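Local structure of proteasome accessory factor B/C (PafBC) (Paenarthrobacter aurescens, 6SJ9) at residues Lys160-Phe165 / Gly222-Pro227; Glu179-Gly184 / Val195-Gly200; Lys228-Arg233 / Gln405-His410. The protein acts as a transcriptional regulator of the bacterial DNA damage response, combining winged helix-turn-helix and WYL domains in one chain, and probably binds DNA. All coordinates share one frame; numbering follows the deposited sequence. Where two conformers were deposited one is given.

How the contacts relate
Contact 1, through strand 163-168, and contact 2 reach the same antiparallel sheet of the WYL region: contact 2 is the hairpin of strands 175-188 and 191-198, nested in the chain stretch that contact 1 closes, and the two touch through Arg164 and Glu179, Phe224 and Pro182, and Pro227 and Trp183. Contact 1 lies at the surface, where a loop is held to a helix end by one good and one weak hydrogen bond, with packing of Phe224 and Pro162. Contact 2 is partly buried and relies on regular backbone pairing. Contact 3, also partly buried, follows directly in sequence from contact 1, and Phe230 packs on Trp183 of contact 2; it joins the WYL region to the PafC helix-turn-helix domain by side-chain packing.

Contact 1: residues Lys160-Phe165 / Gly222-Pro227; sequences KHPIRF and GSFHPP
Lys160 and His161 meet the loop 222-227 where helix 147-159 of the WYL domain ends in a Schellman motif and the chain turns into strand 163-168 of the antiparallel sheet. Lys160 is the C-prime residue of that motif, with the expected positive phi of 56°. Its carbonyl oxygen receives the passing loop: Phe224 N gives Lys160 O a weak, bent hydrogen bond of 3.1 Å, and Ser223 CA adds a CA-H...O contact to the same oxygen. The aliphatic part of the lysine lies by the loop backbone, with Lys160 CB 3.3 Å from Phe224 O, while its end leads away from the loop.

At His161 the ring takes over. Its ND1 is the donor in a 2.8 Å bond to Gly222 O, nearly straight at 167°, with the acceptor in the plane of the imidazole. An alanine here would probably leave Gly222 O without this donor and allow the start of the loop to drift from the helix end. His161 O lies 3.3 Å from Phe224 CE1, oblique to the ring. In Phe224 the first torsion (chi1 78°) sets CG between the backbone N and the carbonyl carbon. The CD1 and CE1 atoms of this buried ring lie against the Lys160 carbonyl carbon, and Glu181 and Pro182 of strand 175-188 also touch the side chain.

Pro162 completes the contact just before the strand begins, and its own backbone bonds to Leu219. Its CD touches both the start of the loop and the aromatic ring: Pro162 CD is 3.6 Å from Gly222 C and 4.1 Å from Phe224 CD1.

Contact 2: residues Glu179-Gly184 / Val195-Gly200; sequences EVEPWG and VGLDRG
Trp183 and Gly184 both face Val195 in a classic beta bulge of the WYL-domain hairpin formed by strands 175-188 and 191-198. Val195 O accepts two hydrogen bonds, from Trp183 N (2.8 Å) and from Gly184 N (3.0 Å), and Val195 N donates back to Gly184 O. The packing is tight beside this bulge. The indole lies over the opposite strand, with Gly196 CA 3.9 Å from the centroid of its five-membered ring in a CH-pi contact, and Trp183 CZ2 meets Leu197 CB at 3.6 Å. Gly196 CA also packs 3.1 Å from Glu181 O. Val180 and Asp198 point to the face away from Glu181 and Leu197, Val180 among Ile163, Phe165 and Phe207, Asp198 paired with Arg178.

Toward Arg199 the side chains are looser and more exposed, but backbone bonding continues: Glu181 and Leu197 form a hydrogen-bonded pair, and Arg199 N donates to Glu179 O. Glu179 itself pairs with Arg164. Glu181, extended beyond CG, lies alongside Leu197, and its OE2 forms a 2.9 Å salt bridge with Arg199 NH1, met on the syn side but 29° out of the carboxylate plane. This single bridge ties two side chains at the exposed end, while the backbone pairs fix the register.

Contact 3: residues Lys228-Arg233 / Gln405-His410; sequences KDFNAR and QWENDH
Ala232 and Arg233, at the start of helix 232-237, pass strand 404-407, nearest at Arg233 and Gln405, whose CA atoms are 6.3 Å apart. Asn231 is the N-cap of that helix, its OD1 accepting a weak capping bond from Arg233 N. On the other side Glu407 begins a type II turn that ends at His410 and leads into strand 410-413, so the contact brings the WYL side of the chain against a hairpin of the PafC helix-turn-helix domain.

Side chains carry the contact. Glu407 is extended beyond CG and meets Phe230 tip to tip, with Glu407 CD 3.7 Å from Phe230 CE2 and the carboxylate and ring planes 46° apart. The same carboxylate abuts the helix start, Glu407 OE2 lying 3.1 Å from Ala232 CB; this oxygen is also hydrogen-bonded to Tyr412 OH. Phe230 in turn meets the ring of Trp183, which places it between the hairpin of the WYL sheet and the strand 404-407. Farther along, Gln405 CG is 3.7 Å from Arg233 CA. A bend at the second torsion of Gln405 (chi2 67°) sets its CD 3.9 Å from Arg233 CB. The guanidinium of Arg233 leads away from the strand.

The two segments are thus joined by van der Waals packing, while Glu407 OE2 bonds to Tyr412 OH and Arg233 NH2 to Glu415 O; the position of the Glu407 carboxylate near the N-terminus of helix 232-237 would probably favour its charged form.

Contact 1: residues Lys160-Phe165 / Gly222-Pro227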
loop_
_atom_site.group_PDB
_atom_site.type_symbol
_atom_site.label_atom_id
_atom_site.label_comp_id
_atom_site.label_asym_id
_atom_site.label_seq_id
_atom_site.Cartn_x
_atom_site.Cartn_y
_atom_site.Cartn_z
ATOM N N LYS A 160 29.068 0.931 -10.793
ATOM C CA LYS A 160 30.289 0.697 -10.024
ATOM C C LYS A 160 30.950 2.015 -9.609
ATOM O O LYS A 160 32.162 2.188 -9.748
ATOM C CB LYS A 160 31.275 -0.199 -10.801
ATOM C CG LYS A 160 30.692 -1.577 -11.046
ATOM C CD LYS A 160 31.659 -2.492 -11.712
ATOM C CE LYS A 160 31.137 -3.935 -11.632
ATOM N NZ LYS A 160 30.108 -4.166 -12.696
ATOM N N HIS A 161 30.152 2.940 -9.142
ATOM C CA HIS A 161 30.581 4.211 -8.619
ATOM C C HIS A 161 30.490 4.194 -7.090
ATOM O O HIS A 161 29.439 3.824 -6.536
ATOM C CB HIS A 161 29.685 5.330 -9.139
ATOM C CG HIS A 161 29.654 5.419 -10.615
ATOM N ND1 HIS A 161 30.805 5.417 -11.379
ATOM C CD2 HIS A 161 28.621 5.579 -11.475
ATOM C CE1 HIS A 161 30.472 5.531 -12.647
ATOM N NE2 HIS A 161 29.160 5.661 -12.729
ATOM N N PRO A 162 31.524 4.683 -6.414
ATOM C CA PRO A 162 31.421 4.955 -4.976
ATOM C C PRO A 162 30.482 6.148 -4.757
ATOM O O PRO A 162 30.133 6.878 -5.705
ATOM C CB PRO A 162 32.872 5.246 -4.549
ATOM C CG PRO A 162 33.563 5.673 -5.816
ATOM C CD PRO A 162 32.785 5.172 -7.039
ATOM N N ILE A 163 30.052 6.335 -3.505
ATOM C CA ILE A 163 29.111 7.393 -3.147
ATOM C C ILE A 163 29.615 8.142 -1.914
ATOM O O ILE A 163 30.518 7.699 -1.199
ATOM C CB ILE A 163 27.675 6.866 -2.840
ATOM C CG1 ILE A 163 27.703 5.935 -1.636
ATOM C CG2 ILE A 163 27.124 6.122 -4.035
ATOM C CD1 ILE A 163 26.311 5.333 -1.269
ATOM N N ARG A 164 29.002 9.299 -1.676
ATOM C CA ARG A 164 29.220 10.065 -0.455
ATOM C C ARG A 164 27.890 10.637 0.026
ATOM O O ARG A 164 26.986 10.928 -0.768
ATOM C CB ARG A 164 30.308 11.135 -0.676
ATOM C CG ARG A 164 29.938 12.600 -0.537
ATOM C CD ARG A 164 30.886 13.458 -1.379
ATOM N NE ARG A 164 32.232 12.903 -1.322
ATOM C CZ ARG A 164 33.173 13.059 -2.266
ATOM N NH1 ARG A 164 32.938 13.761 -3.385
ATOM N NH2 ARG A 164 34.361 12.460 -2.111
ATOM N N PHE A 165 27.756 10.765 1.342
ATOM C CA PHE A 165 26.514 11.260 1.935
ATOM C C PHE A 165 26.766 11.669 3.375
ATOM O O PHE A 165 27.719 11.199 4.026
ATOM C CB PHE A 165 25.361 10.248 1.941
ATOM C CG PHE A 165 25.729 8.933 2.537
ATOM C CD1 PHE A 165 25.532 8.686 3.906
ATOM C CD2 PHE A 165 26.343 7.953 1.750
ATOM C CE1 PHE A 165 25.929 7.451 4.449
ATOM C CE2 PHE A 165 26.710 6.733 2.290
ATOM C CZ PHE A 165 26.537 6.481 3.629
ATOM N N GLY A 222 34.328 8.007 -10.439
ATOM C CA GLY A 222 35.067 6.968 -9.763
ATOM C C GLY A 222 34.613 5.561 -10.131
ATOM O O GLY A 222 33.566 5.355 -10.740
ATOM N N SER A 223 35.412 4.583 -9.690
ATOM C CA SER A 223 35.083 3.183 -9.881
ATOM C C SER A 223 35.403 2.424 -8.598
ATOM O O SER A 223 36.188 2.879 -7.761
ATOM C CB SER A 223 35.887 2.528 -10.994
ATOM O OG SER A 223 37.244 2.787 -10.680
ATOM N N PHE A 224 34.782 1.249 -8.475
ATOM C CA PHE A 224 35.163 0.279 -7.464
ATOM C C PHE A 224 34.631 -1.056 -7.942
ATOM O O PHE A 224 33.784 -1.112 -8.833
ATOM C CB PHE A 224 34.582 0.637 -6.099
ATOM C CG PHE A 224 33.151 0.285 -5.961
ATOM C CD1 PHE A 224 32.165 1.108 -6.491
ATOM C CD2 PHE A 224 32.766 -0.839 -5.243
ATOM C CE1 PHE A 224 30.849 0.812 -6.359
ATOM C CE2 PHE A 224 31.443 -1.147 -5.095
ATOM C CZ PHE A 224 30.457 -0.323 -5.652
ATOM N N HIS A 225 35.133 -2.126 -7.342
ATOM C CA HIS A 225 34.622 -3.491 -7.470
ATOM C C HIS A 225 34.165 -3.955 -6.093
ATOM O O HIS A 225 34.981 -3.881 -5.172
ATOM C CB HIS A 225 35.761 -4.446 -7.957
ATOM C CG HIS A 225 36.279 -4.160 -9.334
ATOM N ND1 HIS A 225 35.474 -4.182 -10.452
ATOM C CD2 HIS A 225 37.537 -3.903 -9.781
ATOM C CE1 HIS A 225 36.203 -3.914 -11.523
ATOM N NE2 HIS A 225 37.460 -3.744 -11.144
ATOM N N PRO A 226 32.953 -4.462 -5.892
ATOM C CA PRO A 226 32.641 -5.099 -4.614
ATOM C C PRO A 226 33.382 -6.418 -4.473
ATOM O O PRO A 226 33.730 -7.058 -5.479
ATOM C CB PRO A 226 31.118 -5.304 -4.685
ATOM C CG PRO A 226 30.836 -5.433 -6.139
ATOM C CD PRO A 226 31.813 -4.509 -6.826
ATOM N N PRO A 227 33.668 -6.852 -3.241
ATOM C CA PRO A 227 34.431 -8.111 -3.036
ATOM C C PRO A 227 33.612 -9.315 -3.490
ATOM O O PRO A 227 32.392 -9.308 -3.397
ATOM C CB PRO A 227 34.674 -8.150 -1.515
ATOM C CG PRO A 227 33.578 -7.409 -0.948
ATOM C CD PRO A 227 33.180 -6.302 -1.967
#

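Contact 2: residues Glu179-Gly184 / Val195-Gly200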
loop_
_atom_site.group_PDB
_atom_site.type_symbol
_atom_site.label_atom_id
_atom_site.label_comp_id
_atom_site.label_asym_id
_atom_site.label_seq_id
_atom_site.Cartn_x
_atom_site.Cartn_y
_atom_site.Cartn_z
ATOM N N GLU A 179 32.293 8.170 2.954
ATOM C CA GLU A 179 32.702 7.791 1.606
ATOM C C GLU A 179 32.570 6.291 1.542
ATOM O O GLU A 179 33.297 5.574 2.250
ATOM C CB GLU A 179 34.152 8.174 1.310
ATOM C CG GLU A 179 34.552 9.600 1.691
ATOM C CD GLU A 179 34.040 10.621 0.696
ATOM O OE1 GLU A 179 33.908 11.787 1.086
ATOM O OE2 GLU A 179 33.755 10.250 -0.473
ATOM N N VAL A 180 31.637 5.825 0.720
ATOM C CA VAL A 180 31.221 4.441 0.775
ATOM C C VAL A 180 31.248 3.831 -0.620
ATOM O O VAL A 180 30.771 4.435 -1.581
ATOM C CB VAL A 180 29.815 4.359 1.422
ATOM C CG1 VAL A 180 29.269 2.986 1.362
ATOM C CG2 VAL A 180 29.887 4.812 2.874
ATOM N N GLU A 181 31.677 2.583 -0.695
ATOM C CA GLU A 181 31.463 1.752 -1.859
ATOM C C GLU A 181 30.264 0.844 -1.584
ATOM O O GLU A 181 30.363 -0.066 -0.725
ATOM C CB GLU A 181 32.734 0.939 -2.142
ATOM C CG GLU A 181 33.948 1.858 -2.441
ATOM C CD GLU A 181 35.290 1.131 -2.497
ATOM O OE1 GLU A 181 35.313 -0.119 -2.381
ATOM O OE2 GLU A 181 36.322 1.805 -2.658
ATOM N N PRO A 182 29.124 1.039 -2.255
ATOM C CA PRO A 182 27.877 0.350 -1.825
ATOM C C PRO A 182 27.855 -1.106 -2.262
ATOM O O PRO A 182 28.102 -1.418 -3.427
ATOM C CB PRO A 182 26.772 1.143 -2.518
ATOM C CG PRO A 182 27.520 1.740 -3.802
ATOM C CD PRO A 182 28.881 2.083 -3.282
ATOM N N TRP A 183 27.623 -2.007 -1.299
ATOM C CA TRP A 183 27.503 -3.442 -1.578
ATOM C C TRP A 183 26.068 -3.916 -1.637
ATOM O O TRP A 183 25.749 -4.859 -2.379
ATOM C CB TRP A 183 28.207 -4.278 -0.533
ATOM C CG TRP A 183 29.669 -4.041 -0.420
ATOM C CD1 TRP A 183 30.450 -3.246 -1.202
ATOM C CD2 TRP A 183 30.540 -4.618 0.568
ATOM N NE1 TRP A 183 31.776 -3.314 -0.770
ATOM C CE2 TRP A 183 31.836 -4.132 0.332
ATOM C CE3 TRP A 183 30.336 -5.487 1.637
ATOM C CZ2 TRP A 183 32.938 -4.510 1.118
ATOM C CZ3 TRP A 183 31.435 -5.848 2.422
ATOM C CH2 TRP A 183 32.713 -5.365 2.144
ATOM N N GLY A 184 25.194 -3.298 -0.866
ATOM C CA GLY A 184 23.824 -3.753 -0.873
ATOM C C GLY A 184 22.915 -2.869 -0.058
ATOM O O GLY A 184 23.358 -2.082 0.782
ATOM N N VAL A 195 24.659 -1.322 3.137
ATOM C CA VAL A 195 25.902 -1.917 3.602
ATOM C C VAL A 195 26.937 -1.685 2.518
ATOM O O VAL A 195 26.624 -1.765 1.321
ATOM C CB VAL A 195 25.798 -3.422 3.961
ATOM C CG1 VAL A 195 25.383 -4.213 2.769
ATOM C CG2 VAL A 195 27.159 -3.939 4.419
ATOM N N GLY A 196 28.161 -1.350 2.932
ATOM C CA GLY A 196 29.202 -1.151 1.945
ATOM C C GLY A 196 30.533 -0.960 2.640
ATOM O O GLY A 196 30.625 -0.980 3.876
ATOM N N LEU A 197 31.589 -0.846 1.814
ATOM C CA LEU A 197 32.929 -0.598 2.347
ATOM C C LEU A 197 33.057 0.905 2.619
ATOM O O LEU A 197 33.023 1.726 1.696
ATOM C CB LEU A 197 33.987 -1.097 1.362
ATOM C CG LEU A 197 35.454 -0.845 1.756
ATOM C CD1 LEU A 197 35.662 -1.600 3.055
ATOM C CD2 LEU A 197 36.423 -1.439 0.745
ATOM N N ASP A 198 33.174 1.275 3.884
ATOM C CA ASP A 198 33.430 2.652 4.265
ATOM C C ASP A 198 34.922 2.907 4.111
ATOM O O ASP A 198 35.716 2.356 4.867
ATOM C CB ASP A 198 32.996 2.861 5.711
ATOM C CG ASP A 198 33.093 4.310 6.156
ATOM O OD1 ASP A 198 34.136 4.945 5.904
ATOM O OD2 ASP A 198 32.134 4.797 6.795
ATOM N N ARG A 199 35.312 3.722 3.126
ATOM C CA ARG A 199 36.729 3.934 2.862
ATOM C C ARG A 199 37.365 4.778 3.944
ATOM O O ARG A 199 38.584 4.706 4.105
ATOM C CB ARG A 199 36.968 4.584 1.502
ATOM C CG ARG A 199 36.620 3.728 0.349
ATOM C CD ARG A 199 37.151 2.319 0.484
ATOM N NE ARG A 199 38.593 2.215 0.623
ATOM C CZ ARG A 199 39.400 1.713 -0.321
ATOM N NH1 ARG A 199 38.891 1.273 -1.458
ATOM N NH2 ARG A 199 40.714 1.644 -0.127
ATOM N N GLY A 200 36.567 5.581 4.668
ATOM C CA GLY A 200 37.106 6.350 5.787
ATOM C C GLY A 200 37.524 5.485 6.964
ATOM O O GLY A 200 38.532 5.760 7.624
#

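Contact 3: residues Lys228-Arg233 / Gln405-His410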
loop_
_atom_site.group_PDB
_atom_site.type_symbol
_atom_site.label_atom_id
_atom_site.label_comp_id
_atom_site.label_asym_id
_atom_site.label_seq_id
_atom_site.Cartn_x
_atom_site.Cartn_y
_atom_site.Cartn_z
ATOM N N LYS A 228 34.274 -10.313 -4.070
ATOM C CA LYS A 228 33.517 -11.465 -4.570
ATOM C C LYS A 228 32.852 -12.218 -3.428
ATOM O O LYS A 228 31.706 -12.656 -3.558
ATOM C CB LYS A 228 34.411 -12.408 -5.380
ATOM C CG LYS A 228 33.874 -12.725 -6.802
ATOM C CD LYS A 228 32.381 -13.144 -6.798
ATOM C CE LYS A 228 31.827 -13.479 -8.208
ATOM N NZ LYS A 228 30.342 -13.840 -8.221
ATOM N N ASP A 229 33.541 -12.369 -2.305
ATOM C CA ASP A 229 33.002 -13.067 -1.137
ATOM C C ASP A 229 32.284 -12.079 -0.207
ATOM O O ASP A 229 32.724 -11.773 0.900
ATOM C CB ASP A 229 34.120 -13.814 -0.422
ATOM C CG ASP A 229 35.243 -12.888 0.009
ATOM O OD1 ASP A 229 35.486 -11.887 -0.712
ATOM O OD2 ASP A 229 35.884 -13.161 1.046
ATOM N N PHE A 230 31.160 -11.555 -0.688
ATOM C CA PHE A 230 30.309 -10.648 0.079
ATOM C C PHE A 230 28.913 -11.226 0.209
ATOM O O PHE A 230 28.213 -11.397 -0.796
ATOM C CB PHE A 230 30.216 -9.261 -0.559
ATOM C CG PHE A 230 28.909 -8.550 -0.246
ATOM C CD1 PHE A 230 28.576 -8.194 1.061
ATOM C CD2 PHE A 230 28.029 -8.228 -1.276
ATOM C CE1 PHE A 230 27.390 -7.558 1.344
ATOM C CE2 PHE A 230 26.838 -7.576 -1.021
ATOM C CZ PHE A 230 26.508 -7.231 0.296
ATOM N N ASN A 231 28.508 -11.534 1.435
ATOM C CA ASN A 231 27.161 -12.040 1.692
ATOM C C ASN A 231 26.301 -10.942 2.320
ATOM O O ASN A 231 26.509 -10.573 3.482
ATOM C CB ASN A 231 27.205 -13.284 2.573
ATOM C CG ASN A 231 25.849 -13.972 2.674
ATOM O OD1 ASN A 231 24.871 -13.563 2.028
ATOM N ND2 ASN A 231 25.793 -15.041 3.465
ATOM N N ALA A 232 25.340 -10.419 1.549
ATOM C CA ALA A 232 24.485 -9.354 2.074
ATOM C C ALA A 232 23.557 -9.858 3.176
ATOM O O ALA A 232 23.342 -9.160 4.175
ATOM C CB ALA A 232 23.650 -8.728 0.951
ATOM N N ARG A 233 23.022 -11.077 3.026
ATOM C CA ARG A 233 22.068 -11.595 4.004
ATOM C C ARG A 233 22.733 -11.859 5.351
ATOM O O ARG A 233 22.148 -11.577 6.404
ATOM C CB ARG A 233 21.399 -12.855 3.453
ATOM C CG ARG A 233 20.496 -13.590 4.440
ATOM C CD ARG A 233 19.993 -14.893 3.831
ATOM N NE ARG A 233 19.166 -15.663 4.750
ATOM C CZ ARG A 233 18.426 -16.705 4.380
ATOM N NH1 ARG A 233 18.412 -17.089 3.107
ATOM N NH2 ARG A 233 17.699 -17.356 5.276
ATOM N N GLN A 405 16.999 -8.375 0.792
ATOM C CA GLN A 405 18.353 -8.017 0.360
ATOM C C GLN A 405 18.291 -7.567 -1.109
ATOM O O GLN A 405 17.736 -8.269 -1.969
ATOM C CB GLN A 405 19.365 -9.172 0.416
ATOM C CG GLN A 405 19.765 -9.654 1.782
ATOM C CD GLN A 405 18.602 -10.323 2.513
ATOM O OE1 GLN A 405 18.419 -10.096 3.685
ATOM N NE2 GLN A 405 17.824 -11.160 1.815
ATOM N N TRP A 406 18.946 -6.465 -1.408
ATOM C CA TRP A 406 19.008 -5.948 -2.778
ATOM C C TRP A 406 20.453 -5.592 -3.078
ATOM O O TRP A 406 20.925 -4.526 -2.670
ATOM C CB TRP A 406 18.111 -4.748 -2.926
ATOM C CG TRP A 406 17.962 -4.244 -4.313
ATOM C CD1 TRP A 406 18.922 -4.184 -5.306
ATOM C CD2 TRP A 406 16.770 -3.684 -4.876
ATOM N NE1 TRP A 406 18.387 -3.628 -6.444
ATOM C CE2 TRP A 406 17.082 -3.287 -6.211
ATOM C CE3 TRP A 406 15.472 -3.490 -4.395
ATOM C CZ2 TRP A 406 16.141 -2.726 -7.062
ATOM C CZ3 TRP A 406 14.523 -2.896 -5.253
ATOM C CH2 TRP A 406 14.864 -2.548 -6.571
ATOM N N GLU A 407 21.151 -6.488 -3.777
ATOM C CA GLU A 407 22.509 -6.247 -4.275
ATOM C C GLU A 407 22.466 -5.804 -5.735
ATOM O O GLU A 407 21.395 -5.660 -6.328
ATOM C CB GLU A 407 23.339 -7.513 -4.148
ATOM C CG GLU A 407 23.417 -8.073 -2.782
ATOM C CD GLU A 407 24.172 -9.409 -2.748
ATOM O OE1 GLU A 407 24.967 -9.734 -3.662
ATOM O OE2 GLU A 407 24.002 -10.107 -1.760
ATOM N N ASN A 408 23.646 -5.569 -6.324
ATOM C CA ASN A 408 23.724 -5.135 -7.729
ATOM C C ASN A 408 23.019 -6.136 -8.626
ATOM O O ASN A 408 23.454 -7.279 -8.742
ATOM C CB ASN A 408 25.188 -4.976 -8.199
ATOM C CG ASN A 408 25.271 -4.240 -9.566
ATOM O OD1 ASN A 408 24.454 -3.365 -9.830
ATOM N ND2 ASN A 408 26.245 -4.587 -10.402
ATOM N N ASP A 409 21.949 -5.719 -9.281
ATOM C CA ASP A 409 21.269 -6.626 -10.218
ATOM C C ASP A 409 20.655 -7.872 -9.525
ATOM O O ASP A 409 20.380 -8.886 -10.187
ATOM C CB ASP A 409 22.208 -7.093 -11.367
ATOM C CG ASP A 409 21.426 -7.753 -12.566
ATOM O OD1 ASP A 409 20.556 -7.064 -13.144
ATOM O OD2 ASP A 409 21.647 -8.935 -12.915
ATOM N N HIS A 410 20.425 -7.868 -8.210
ATOM C CA HIS A 410 20.043 -9.128 -7.559
ATOM C C HIS A 410 19.190 -8.853 -6.317
ATOM O O HIS A 410 19.685 -8.259 -5.354
ATOM C CB HIS A 410 21.282 -9.920 -7.221
ATOM C CG HIS A 410 20.981 -11.289 -6.736
ATOM N ND1 HIS A 410 21.871 -12.030 -5.993
ATOM C CD2 HIS A 410 19.896 -12.076 -6.927
ATOM C CE1 HIS A 410 21.331 -13.208 -5.714
ATOM N NE2 HIS A 410 20.133 -13.261 -6.274
#